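Local coordinates for protein SGNH-hydrolase family esterase (Altererythrobacter indicus, PDB 7C2A) that hydrolyses esters as an SGNH (GDSL-like) family hydrolase and may act as a lysophospholipase, at residues I8-F11 against L15-G18; D52-G57 against R94-G99; N82-G87 against A124-E129; G99-L104 against E139-K144; M114-P119 against G132-L137. All coordinates share one frame; numbering follows the deposited sequence.

Interaction 1: I8-F11 against L15-G18; sequences ILAF and LFAG
A10 on strand 6-12 and F16 on the short helix 14-17 are the residues whose backbones come nearest, with CA atoms 6.9 Å apart, and the aromatic ring of F16 bridges that separation. The ring presents its CD2-CE2 side to the strand. F16 CD2 lies 3.7 Å from A10 CB and 3.5 Å from A10 C, with A10 C lying obliquely to the ring. One atom further on, F11 N meets the ring at its edge and close to its plane, 3.7 Å from F16 CE2. The first torsion of F16 places CG anti to the carbonyl carbon (chi1 -79°), and this carries the ring off the helix to the A10-F11 peptide. The ring of F11 goes the other way, onto R60 and I61 of helix 54-66. Around F16 lie I76 and E78 of strand 74-78 and the ring of Y27, almost parallel to its own. Replacing F16 with an alanine would probably open a gap between helix and strand and deprive both the A10 methyl and the Y27 ring of their neighbour. The turn between the segments carries the GDSL motif, which ends at L15 and supplies the nucleophilic serine in this family. Because all three touching residues are buried and the contacts are carbon-rich, the turn is seated on the sheet by dispersion and burial, and one polar tie of this helix, from F16 O, goes to N46 ND2.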
# COMPACT_ATOMS: atom_id res chain seq x y z
N ILE A 8 -2.58 17.77 -0.03
CA ILE A 8 -2.99 16.42 0.36
C ILE A 8 -1.73 15.60 0.56
O ILE A 8 -0.83 15.61 -0.28
CB ILE A 8 -3.88 15.76 -0.71
CG1 ILE A 8 -5.13 16.61 -0.97
CG2 ILE A 8 -4.23 14.33 -0.30
CD1 ILE A 8 -5.99 16.12 -2.12
N LEU A 9 -1.64 14.90 1.69
CA LEU A 9 -0.54 13.98 1.94
C LEU A 9 -0.93 12.57 1.48
O LEU A 9 -1.92 12.02 1.96
CB LEU A 9 -0.23 13.95 3.44
CG LEU A 9 0.87 12.98 3.84
CD1 LEU A 9 2.21 13.41 3.25
CD2 LEU A 9 0.99 12.86 5.36
N ALA A 10 -0.15 12.00 0.57
CA ALA A 10 -0.34 10.61 0.14
C ALA A 10 0.72 9.78 0.85
O ALA A 10 1.88 9.74 0.44
CB ALA A 10 -0.24 10.51 -1.38
N PHE A 11 0.32 9.12 1.94
CA PHE A 11 1.25 8.43 2.84
C PHE A 11 1.08 6.94 2.62
O PHE A 11 0.07 6.36 3.06
CB PHE A 11 0.93 8.83 4.28
CG PHE A 11 1.97 8.40 5.28
CD1 PHE A 11 3.18 9.07 5.36
CD2 PHE A 11 1.74 7.34 6.16
CE1 PHE A 11 4.16 8.69 6.30
CE2 PHE A 11 2.69 6.96 7.09
CZ PHE A 11 3.90 7.62 7.16
N LEU A 15 2.53 1.39 -3.85
CA LEU A 15 1.36 1.77 -4.62
C LEU A 15 1.19 3.28 -4.72
O LEU A 15 0.49 3.75 -5.62
CB LEU A 15 0.10 1.14 -4.01
CG LEU A 15 0.08 -0.39 -3.91
CD1 LEU A 15 -1.23 -0.85 -3.29
CD2 LEU A 15 0.25 -1.03 -5.28
N PHE A 16 1.77 4.03 -3.79
CA PHE A 16 1.84 5.48 -3.93
C PHE A 16 3.15 5.95 -4.53
O PHE A 16 3.16 6.92 -5.29
CB PHE A 16 1.62 6.16 -2.57
CG PHE A 16 0.18 6.24 -2.13
CD1 PHE A 16 -0.84 5.69 -2.88
CD2 PHE A 16 -0.14 6.88 -0.94
CE1 PHE A 16 -2.16 5.79 -2.44
CE2 PHE A 16 -1.44 6.98 -0.51
CZ PHE A 16 -2.46 6.44 -1.26
N ALA A 17 4.27 5.27 -4.23
CA ALA A 17 5.56 5.68 -4.77
C ALA A 17 5.62 5.56 -6.29
O ALA A 17 6.40 6.26 -6.93
CB ALA A 17 6.69 4.85 -4.16
N GLY A 18 4.82 4.67 -6.88
CA GLY A 18 4.84 4.48 -8.32
C GLY A 18 5.91 3.50 -8.78
O GLY A 18 6.53 3.70 -9.83

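Interaction 2: D52-G57 against R94-G99; sequences DTTAAG and RQNLSG
T54 lies across N96 at about a right angle, its OG1 and CB set against the CB and amide of the asparagine. The backbones are close here, with the CA atoms of T54 and N96 5.5 Å apart. N96 ND2 donates to T54 OG1 over 3.0 Å, and the N-H...O angle of 160° together with an acceptor only 4° out of the amide plane marks a well-formed bond. The same OG1 also hydrogen-bonds to D83 OD2, so that the buried hydroxyl is held by two groups. Its position follows from the first torsion of T54 (chi1 63°), which tucks OG1 between the backbone N and the carbonyl carbon and leaves CG2 facing the other helix. There T54 CG2 packs 3.7 Å from L97 CG. On the solvent side, A55 CB touches the amide nitrogen, 3.5 Å from N96 ND2; the nearby A55 N is a second donor and forms no bond with it. Just before T54, T53 is the N-cap of helix 54-66: T53 OG1 accepts from A56 N at 3.0 Å. On the opposite helix, R94 O receives S98 N and S98 OG from opposite faces of its plane. The contact ties the first turn of helix 54-66 to the middle of helix 90-106. D52, just before the cap, binds N82 of helix 81-85 through its carbonyl and R60 through a salt bridge, while L97 and S98 rest on L137 of helix 133-140, the next helix along this face of the parallel sheet.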
# COMPACT_ATOMS: atom_id res chain seq x y z
N ASP A 52 7.53 -0.05 2.41
CA ASP A 52 7.19 0.39 3.79
C ASP A 52 6.14 -0.51 4.42
O ASP A 52 5.08 -0.73 3.83
CB ASP A 52 6.62 1.81 3.81
CG ASP A 52 7.50 2.82 4.52
OD1 ASP A 52 8.73 2.65 4.48
OD2 ASP A 52 6.95 3.77 5.07
N THR A 53 6.45 -1.02 5.61
CA THR A 53 5.45 -1.76 6.41
C THR A 53 4.70 -0.74 7.28
O THR A 53 5.07 0.45 7.30
CB THR A 53 6.16 -2.71 7.39
OG1 THR A 53 7.05 -1.90 8.15
CG2 THR A 53 6.92 -3.82 6.69
N THR A 54 3.65 -1.17 7.95
CA THR A 54 2.98 -0.28 8.90
C THR A 54 3.94 0.23 9.96
O THR A 54 3.86 1.39 10.37
CB THR A 54 1.76 -0.97 9.54
OG1 THR A 54 2.18 -2.11 10.31
CG2 THR A 54 0.72 -1.37 8.48
N ALA A 55 4.88 -0.61 10.42
CA ALA A 55 5.85 -0.13 11.41
C ALA A 55 6.75 0.94 10.81
O ALA A 55 7.06 1.93 11.48
CB ALA A 55 6.69 -1.29 11.95
N ALA A 56 7.19 0.75 9.57
CA ALA A 56 8.02 1.77 8.93
C ALA A 56 7.25 3.08 8.79
O ALA A 56 7.80 4.17 9.00
CB ALA A 56 8.53 1.28 7.57
N GLY A 57 5.97 3.00 8.43
CA GLY A 57 5.17 4.21 8.33
C GLY A 57 5.03 4.90 9.67
O GLY A 57 5.15 6.12 9.77
N ARG A 94 -2.54 -3.56 12.72
CA ARG A 94 -3.60 -2.70 13.23
C ARG A 94 -3.07 -1.73 14.28
O ARG A 94 -3.44 -0.54 14.27
CB ARG A 94 -4.71 -3.56 13.82
CG ARG A 94 -5.93 -2.77 14.27
CD ARG A 94 -6.99 -3.69 14.88
NE ARG A 94 -6.43 -4.45 15.99
CZ ARG A 94 -6.49 -5.78 16.11
NH1 ARG A 94 -5.91 -6.36 17.15
NH2 ARG A 94 -7.14 -6.51 15.22
N GLN A 95 -2.23 -2.22 15.20
CA GLN A 95 -1.66 -1.35 16.22
C GLN A 95 -0.78 -0.28 15.62
O GLN A 95 -0.83 0.89 16.02
CB GLN A 95 -0.84 -2.20 17.19
CG GLN A 95 -1.63 -3.23 17.98
CD GLN A 95 -0.77 -4.41 18.42
OE1 GLN A 95 0.45 -4.31 18.52
NE2 GLN A 95 -1.42 -5.54 18.69
N ASN A 96 0.05 -0.65 14.64
CA ASN A 96 0.92 0.33 14.01
C ASN A 96 0.12 1.38 13.25
O ASN A 96 0.38 2.58 13.36
CB ASN A 96 1.90 -0.37 13.06
CG ASN A 96 2.88 -1.26 13.78
OD1 ASN A 96 3.15 -1.08 14.98
ND2 ASN A 96 3.45 -2.21 13.06
N LEU A 97 -0.89 0.93 12.49
CA LEU A 97 -1.75 1.88 11.80
C LEU A 97 -2.49 2.78 12.79
O LEU A 97 -2.68 3.97 12.52
CB LEU A 97 -2.75 1.14 10.92
CG LEU A 97 -2.20 0.69 9.56
CD1 LEU A 97 -3.03 -0.44 8.97
CD2 LEU A 97 -2.11 1.85 8.59
N SER A 98 -2.88 2.23 13.94
CA SER A 98 -3.53 3.05 14.96
C SER A 98 -2.62 4.20 15.39
O SER A 98 -3.09 5.32 15.58
CB SER A 98 -3.89 2.19 16.18
OG SER A 98 -4.91 1.26 15.89
N GLY A 99 -1.33 3.93 15.56
CA GLY A 99 -0.41 4.99 15.93
C GLY A 99 -0.28 6.06 14.87
O GLY A 99 -0.17 7.24 15.18

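Interaction 3: N82-G87 against A124-E129; sequences NDLLRG and AKYQRE
Apolar contact joins L84 and Y126 where helices 81-85 and 124-131 meet. The leucine methyl CD2 comes to the ring edge, in its plane, 3.5 Å from Y126 CE1, and the two side chains cross obliquely. Y126 extends straight from its helix with CG anti to the backbone N (chi1 -178°), which brings the ring across the 8.9 Å between the CA atoms of G87 and Y126. Van der Waals contacts with the backbone come next: Y126 OH lies 3.7 Å from L84 CA and 3.8 Å from G87 C, so the phenol is lodged against the end of the shorter helix. In polar terms, this hydroxyl is satisfied just beyond, by a hydrogen bond to L88 O. Backbone bonds within 82-87 shape the receiving surface: G87 has a positive phi of 66°, and two bonds lead back into the last turn, among them G87 N to L84 O over 2.8 Å, which together define a Schellman motif at the helix C-terminus. N82 and D83 belong to the GxND sequence of SGNH hydrolases, whose asparagine probably contributes here, as in relatives, to the oxyanion hole.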
# COMPACT_ATOMS: atom_id res chain seq x y z
N ASN A 82 2.66 -4.51 2.71
CA ASN A 82 4.00 -5.12 2.94
C ASN A 82 3.95 -6.02 4.17
O ASN A 82 4.68 -7.02 4.19
CB ASN A 82 5.12 -4.08 2.95
CG ASN A 82 5.41 -3.61 1.54
OD1 ASN A 82 5.74 -4.40 0.67
ND2 ASN A 82 5.24 -2.32 1.30
N ASP A 83 3.12 -5.69 5.16
CA ASP A 83 2.95 -6.59 6.34
C ASP A 83 2.42 -7.93 5.82
O ASP A 83 2.92 -8.97 6.25
CB ASP A 83 2.02 -5.99 7.40
CG ASP A 83 2.51 -4.66 7.97
OD1 ASP A 83 2.82 -3.76 7.17
OD2 ASP A 83 2.56 -4.55 9.20
N LEU A 84 1.41 -7.89 4.94
CA LEU A 84 0.87 -9.13 4.31
C LEU A 84 2.00 -9.89 3.62
O LEU A 84 2.12 -11.11 3.83
CB LEU A 84 -0.15 -8.74 3.24
CG LEU A 84 -1.45 -8.13 3.72
CD1 LEU A 84 -2.22 -7.49 2.57
CD2 LEU A 84 -2.29 -9.19 4.41
N LEU A 85 2.78 -9.20 2.79
CA LEU A 85 3.87 -9.84 2.00
C LEU A 85 4.90 -10.52 2.91
O LEU A 85 5.53 -11.48 2.47
CB LEU A 85 4.51 -8.79 1.09
CG LEU A 85 3.71 -8.51 -0.19
CD1 LEU A 85 2.22 -8.69 0.03
CD2 LEU A 85 4.02 -7.13 -0.74
N ARG A 86 5.11 -9.98 4.11
CA ARG A 86 6.01 -10.59 5.07
C ARG A 86 5.31 -11.60 5.99
O ARG A 86 5.97 -12.17 6.86
CB ARG A 86 6.71 -9.52 5.91
CG ARG A 86 7.70 -8.64 5.14
CD ARG A 86 8.20 -7.50 6.02
NE ARG A 86 9.17 -6.64 5.34
CZ ARG A 86 10.48 -6.85 5.34
NH1 ARG A 86 11.28 -6.02 4.69
NH2 ARG A 86 10.99 -7.89 5.99
N GLY A 87 4.01 -11.83 5.81
CA GLY A 87 3.26 -12.72 6.68
C GLY A 87 3.12 -12.26 8.11
O GLY A 87 2.89 -13.09 9.01
N ALA A 124 -7.68 -18.57 5.08
CA ALA A 124 -8.89 -17.80 5.44
C ALA A 124 -8.76 -17.17 6.83
O ALA A 124 -9.25 -16.06 7.02
CB ALA A 124 -10.10 -18.70 5.37
N LYS A 125 -8.15 -17.87 7.78
CA LYS A 125 -8.05 -17.30 9.16
C LYS A 125 -7.25 -15.99 9.12
O LYS A 125 -7.72 -14.99 9.66
CB LYS A 125 -7.39 -18.31 10.10
CG LYS A 125 -7.26 -17.83 11.54
CD LYS A 125 -6.83 -18.95 12.46
CE LYS A 125 -6.61 -18.49 13.88
NZ LYS A 125 -6.29 -19.64 14.76
N TYR A 126 -6.08 -16.02 8.49
CA TYR A 126 -5.25 -14.79 8.40
C TYR A 126 -5.98 -13.74 7.55
O TYR A 126 -6.03 -12.57 7.94
CB TYR A 126 -3.91 -15.14 7.76
CG TYR A 126 -2.96 -13.97 7.66
CD1 TYR A 126 -3.13 -12.99 6.70
CD2 TYR A 126 -1.89 -13.86 8.52
CE1 TYR A 126 -2.26 -11.92 6.61
CE2 TYR A 126 -1.00 -12.80 8.45
CZ TYR A 126 -1.19 -11.83 7.48
OH TYR A 126 -0.33 -10.77 7.37
N GLN A 127 -6.52 -14.16 6.41
CA GLN A 127 -7.17 -13.21 5.47
C GLN A 127 -8.33 -12.47 6.16
O GLN A 127 -8.41 -11.26 6.04
CB GLN A 127 -7.59 -13.93 4.19
CG GLN A 127 -8.59 -13.14 3.36
CD GLN A 127 -10.00 -13.50 3.73
OE1 GLN A 127 -10.32 -14.67 3.95
NE2 GLN A 127 -10.86 -12.50 3.82
N ARG A 128 -9.19 -13.19 6.86
CA ARG A 128 -10.34 -12.51 7.52
C ARG A 128 -9.81 -11.52 8.57
O ARG A 128 -10.32 -10.41 8.66
CB ARG A 128 -11.26 -13.53 8.19
CG ARG A 128 -12.15 -14.29 7.23
CD ARG A 128 -13.05 -15.23 8.01
NE ARG A 128 -12.30 -16.25 8.72
CZ ARG A 128 -12.44 -17.55 8.51
NH1 ARG A 128 -13.29 -17.99 7.61
NH2 ARG A 128 -11.71 -18.41 9.20
N GLU A 129 -8.80 -11.94 9.34
CA GLU A 129 -8.25 -11.06 10.41
C GLU A 129 -7.62 -9.82 9.78
O GLU A 129 -7.89 -8.71 10.24
CB GLU A 129 -7.22 -11.82 11.25
CG GLU A 129 -6.84 -11.07 12.51
CD GLU A 129 -5.67 -11.63 13.30
OE1 GLU A 129 -5.22 -12.75 13.01
OE2 GLU A 129 -5.22 -10.93 14.21

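Interaction 4: G99-L104 against E139-K144; sequences GILEEL and EKYDAK
Y141 OH donates to E102 OE2 over 2.7 Å, the one hydrogen bond between these segments. The carboxylate oxygen lies at the ring edge, in the plane of the tyrosine, yet the hydroxyl reaches it from above the carboxylate plane, 42° out, and the two flat groups are turned 65° apart. The glutamate is extended beyond CG, and its CG presses on the ring obliquely, a tight 3.3 Å from Y141 CE1. Apolar contact adds to this: L101 CB stands over one face of the Y141 ring, 4.2 Å from the centroid and 23° off its normal, a CH-pi contact, while L101 CD1 lies 3.8 Å from Y141 CD2. K140 CG lies over the opposite face, 3.8 Å above the ring plane of Y141, and both groups are offset toward the rim. Y141 lies at the C-terminal end of helix 133-140, which closes in a Schellman motif with D142, of positive phi, as its C-prime residue; the chain then enters strand 144-146, completing the beta-alpha-beta crossover from strand 111-114 in this parallel alpha/beta fold. A phenylalanine in place of Y141 would probably leave E102 OE2 without its hydroxyl mate and its carboxylate freer to turn. K140 NZ is 5.0 Å from E102 OE2, too far for contact, but its charge may help to stabilise the carboxylate. L101 also touches I111 and V77 of the sheet, and S98, one turn earlier on helix 90-106, also touches Y141.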
# COMPACT_ATOMS: atom_id res chain seq x y z
N GLY A 99 -1.33 3.93 15.56
CA GLY A 99 -0.41 4.99 15.93
C GLY A 99 -0.28 6.06 14.87
O GLY A 99 -0.17 7.24 15.18
N ILE A 100 -0.31 5.66 13.59
CA ILE A 100 -0.29 6.64 12.50
C ILE A 100 -1.53 7.52 12.54
O ILE A 100 -1.46 8.75 12.46
CB ILE A 100 -0.15 5.94 11.14
CG1 ILE A 100 1.18 5.19 11.06
CG2 ILE A 100 -0.29 6.95 10.00
CD1 ILE A 100 1.25 4.20 9.93
N LEU A 101 -2.70 6.89 12.67
CA LEU A 101 -3.94 7.65 12.64
C LEU A 101 -4.07 8.53 13.87
O LEU A 101 -4.62 9.63 13.79
CB LEU A 101 -5.14 6.72 12.51
CG LEU A 101 -5.13 5.79 11.29
CD1 LEU A 101 -6.51 5.18 11.11
CD2 LEU A 101 -4.69 6.51 10.02
N GLU A 102 -3.54 8.07 15.01
CA GLU A 102 -3.59 8.88 16.22
C GLU A 102 -2.76 10.15 16.07
O GLU A 102 -3.16 11.21 16.56
CB GLU A 102 -3.10 8.05 17.41
CG GLU A 102 -4.21 7.23 18.02
CD GLU A 102 -3.75 6.23 19.06
OE1 GLU A 102 -2.56 6.25 19.44
OE2 GLU A 102 -4.60 5.43 19.50
N GLU A 103 -1.61 10.05 15.42
CA GLU A 103 -0.81 11.25 15.17
C GLU A 103 -1.54 12.22 14.25
O GLU A 103 -1.56 13.43 14.51
CB GLU A 103 0.55 10.84 14.60
CG GLU A 103 1.46 12.01 14.28
CD GLU A 103 1.86 12.84 15.49
OE1 GLU A 103 1.72 12.36 16.63
OE2 GLU A 103 2.32 13.98 15.30
N LEU A 104 -2.14 11.72 13.17
CA LEU A 104 -2.91 12.59 12.28
C LEU A 104 -4.07 13.23 13.03
O LEU A 104 -4.34 14.43 12.87
CB LEU A 104 -3.41 11.79 11.08
CG LEU A 104 -2.29 11.35 10.13
CD1 LEU A 104 -2.75 10.23 9.21
CD2 LEU A 104 -1.75 12.52 9.33
N GLU A 139 -13.65 3.21 11.67
CA GLU A 139 -14.65 3.55 12.68
C GLU A 139 -13.99 4.19 13.89
O GLU A 139 -14.44 5.23 14.38
CB GLU A 139 -15.41 2.29 13.10
CG GLU A 139 -16.75 2.57 13.78
CD GLU A 139 -16.62 2.88 15.26
OE1 GLU A 139 -15.58 2.53 15.85
OE2 GLU A 139 -17.56 3.48 15.82
N LYS A 140 -12.91 3.58 14.38
CA LYS A 140 -12.32 4.04 15.62
C LYS A 140 -11.79 5.46 15.50
O LYS A 140 -11.93 6.27 16.43
CB LYS A 140 -11.21 3.09 16.04
CG LYS A 140 -10.55 3.48 17.35
CD LYS A 140 -9.58 2.42 17.83
CE LYS A 140 -8.82 2.88 19.06
NZ LYS A 140 -7.97 1.80 19.62
N TYR A 141 -11.20 5.79 14.36
CA TYR A 141 -10.53 7.07 14.18
C TYR A 141 -11.33 8.05 13.33
O TYR A 141 -10.78 9.07 12.90
CB TYR A 141 -9.10 6.86 13.66
CG TYR A 141 -8.27 6.16 14.69
CD1 TYR A 141 -7.81 6.84 15.80
CD2 TYR A 141 -8.01 4.80 14.60
CE1 TYR A 141 -7.08 6.20 16.78
CE2 TYR A 141 -7.27 4.15 15.57
CZ TYR A 141 -6.80 4.86 16.66
OH TYR A 141 -6.07 4.20 17.63
N ASP A 142 -12.61 7.78 13.11
CA ASP A 142 -13.49 8.65 12.34
C ASP A 142 -12.87 9.02 11.00
O ASP A 142 -12.83 10.19 10.59
CB ASP A 142 -13.89 9.90 13.13
CG ASP A 142 -14.61 9.56 14.43
OD1 ASP A 142 -15.56 8.75 14.39
OD2 ASP A 142 -14.23 10.12 15.48
N ALA A 143 -12.36 8.01 10.31
CA ALA A 143 -11.73 8.18 9.02
C ALA A 143 -12.66 7.68 7.94
O ALA A 143 -13.40 6.70 8.13
CB ALA A 143 -10.42 7.40 8.95
N LYS A 144 -12.63 8.33 6.79
CA LYS A 144 -13.31 7.77 5.64
C LYS A 144 -12.51 6.58 5.12
O LYS A 144 -11.29 6.51 5.31
CB LYS A 144 -13.49 8.84 4.57
CG LYS A 144 -14.53 9.88 4.98
CD LYS A 144 -14.64 11.02 4.00
CE LYS A 144 -15.88 11.87 4.28
NZ LYS A 144 -15.62 12.94 5.29

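Interaction 5: M114-P119 against G132-L137; sequences MGMRAP and GIYPYL
Y134, in the first turn of helix 133-140, fits its ring against G115 and M116, where the chain leaves strand 111-114 of the parallel beta-sheet of this alpha/beta fold; both segments thus belong to the crossover that leads on to strand 144-146. Along the helix segment, I133 comes first and supports that ring from behind: its CG1 lies 3.5 Å from the ring plane of Y134, on the face opposite the loop. Next is Y134 itself, whose CG stands anti to the carbonyl carbon (chi1 -64°), directing the ring to the loop backbone. M116 N sits over the centre of the Y134 ring, 3.5 Å above its plane. On the same face G115 CA makes a CH-pi contact, 4.3 Å from the centroid and 27° off the normal. The buried hydroxyl of Y134 is satisfied by L79 O, just after strand 74-78. Further on, L137 faces helix 90-106, joining this helix to its neighbour. M116 CB and CG lie against the phenol end of the ring, M116 CB 3.6 Å from Y134 CZ and M116 CG 3.4 Å from Y134 OH.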
# COMPACT_ATOMS: atom_id res chain seq x y z
N MET A 114 -7.06 3.84 2.86
CA MET A 114 -7.17 2.95 1.67
C MET A 114 -7.15 1.50 2.17
O MET A 114 -6.11 1.05 2.67
CB MET A 114 -6.00 3.19 0.71
CG MET A 114 -6.04 4.58 0.07
SD MET A 114 -7.65 4.92 -0.68
CE MET A 114 -7.19 6.14 -1.92
N GLY A 115 -8.29 0.81 2.06
CA GLY A 115 -8.41 -0.58 2.54
C GLY A 115 -7.57 -1.55 1.73
O GLY A 115 -7.62 -1.49 0.50
N MET A 116 -6.82 -2.41 2.42
CA MET A 116 -6.00 -3.44 1.74
C MET A 116 -6.68 -4.80 1.97
O MET A 116 -7.37 -4.95 2.98
CB MET A 116 -4.57 -3.48 2.30
CG MET A 116 -3.85 -2.14 2.21
SD MET A 116 -3.81 -1.40 0.55
CE MET A 116 -2.88 -2.63 -0.36
N ARG A 117 -6.50 -5.73 1.04
CA ARG A 117 -7.14 -7.06 1.14
C ARG A 117 -6.07 -8.15 1.01
O ARG A 117 -5.17 -8.01 0.18
CB ARG A 117 -8.22 -7.22 0.07
CG ARG A 117 -9.42 -6.31 0.27
CD ARG A 117 -10.26 -6.76 1.45
NE ARG A 117 -11.38 -5.87 1.70
CZ ARG A 117 -12.47 -5.79 0.94
NH1 ARG A 117 -12.61 -6.57 -0.12
NH2 ARG A 117 -13.42 -4.94 1.26
N ALA A 118 -6.21 -9.20 1.81
CA ALA A 118 -5.22 -10.29 1.77
C ALA A 118 -5.57 -11.26 0.65
O ALA A 118 -6.76 -11.55 0.45
CB ALA A 118 -5.19 -10.99 3.11
N PRO A 119 -4.57 -11.82 -0.07
CA PRO A 119 -4.84 -12.83 -1.07
C PRO A 119 -5.03 -14.16 -0.32
O PRO A 119 -4.63 -14.31 0.81
CB PRO A 119 -3.56 -12.82 -1.92
CG PRO A 119 -2.49 -12.46 -0.92
CD PRO A 119 -3.15 -11.47 0.02
N GLY A 132 -10.20 -7.29 8.16
CA GLY A 132 -11.04 -6.58 9.10
C GLY A 132 -10.38 -5.42 9.81
O GLY A 132 -11.07 -4.64 10.47
N ILE A 133 -9.05 -5.28 9.72
CA ILE A 133 -8.43 -4.19 10.47
C ILE A 133 -8.83 -2.83 9.90
O ILE A 133 -8.93 -1.86 10.65
CB ILE A 133 -6.90 -4.33 10.61
CG1 ILE A 133 -6.16 -4.01 9.31
CG2 ILE A 133 -6.53 -5.70 11.15
CD1 ILE A 133 -4.64 -4.07 9.42
N TYR A 134 -9.10 -2.75 8.60
CA TYR A 134 -9.37 -1.45 7.99
C TYR A 134 -10.73 -0.88 8.39
O TYR A 134 -10.79 0.29 8.80
CB TYR A 134 -9.13 -1.51 6.47
CG TYR A 134 -7.67 -1.80 6.17
CD1 TYR A 134 -6.73 -0.77 6.13
CD2 TYR A 134 -7.22 -3.10 5.99
CE1 TYR A 134 -5.39 -1.03 5.92
CE2 TYR A 134 -5.88 -3.37 5.77
CZ TYR A 134 -4.97 -2.33 5.74
OH TYR A 134 -3.66 -2.64 5.53
N PRO A 135 -11.84 -1.62 8.30
CA PRO A 135 -13.10 -1.07 8.82
C PRO A 135 -13.03 -0.76 10.30
O PRO A 135 -13.64 0.23 10.75
CB PRO A 135 -14.14 -2.15 8.50
CG PRO A 135 -13.53 -2.98 7.45
CD PRO A 135 -12.05 -2.92 7.63
N TYR A 136 -12.29 -1.55 11.07
CA TYR A 136 -12.14 -1.26 12.49
C TYR A 136 -11.46 0.09 12.69
O TYR A 136 -11.91 0.91 13.49
CB TYR A 136 -11.34 -2.38 13.16
CG TYR A 136 -10.97 -2.05 14.58
CD1 TYR A 136 -11.85 -2.34 15.62
CD2 TYR A 136 -9.75 -1.47 14.89
CE1 TYR A 136 -11.52 -2.04 16.92
CE2 TYR A 136 -9.42 -1.17 16.19
CZ TYR A 136 -10.31 -1.46 17.20
OH TYR A 136 -9.98 -1.16 18.50
N LEU A 137 -10.35 0.32 11.98
CA LEU A 137 -9.61 1.56 12.14
C LEU A 137 -10.41 2.76 11.68
O LEU A 137 -10.37 3.83 12.31
CB LEU A 137 -8.31 1.49 11.35
CG LEU A 137 -7.25 0.53 11.89
CD1 LEU A 137 -6.24 0.19 10.79
CD2 LEU A 137 -6.55 1.13 13.10

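From the N terminus, interaction 1 closes a tight turn between the strand 6-12 and the helix after it, before any other contact opens. Interaction 2 then closes the loop from helix 54-66 to helix 90-106. Interaction 3 crosses it, opening at 82-87 inside that loop and closing at 124-129. Interaction 4 follows interaction 2 in series, sharing G99 and helix 90-106, and crosses interaction 3. Interaction 5 lies nested within interaction 4 and also crosses interaction 3; 4 and 5 share helix 133-140. Together they tie helices 54-66, 81-85, 90-106, 124-131 and 133-140 to one another and to strands 6-12 and 111-114, with a side-chain bond joining interactions 2 and 3.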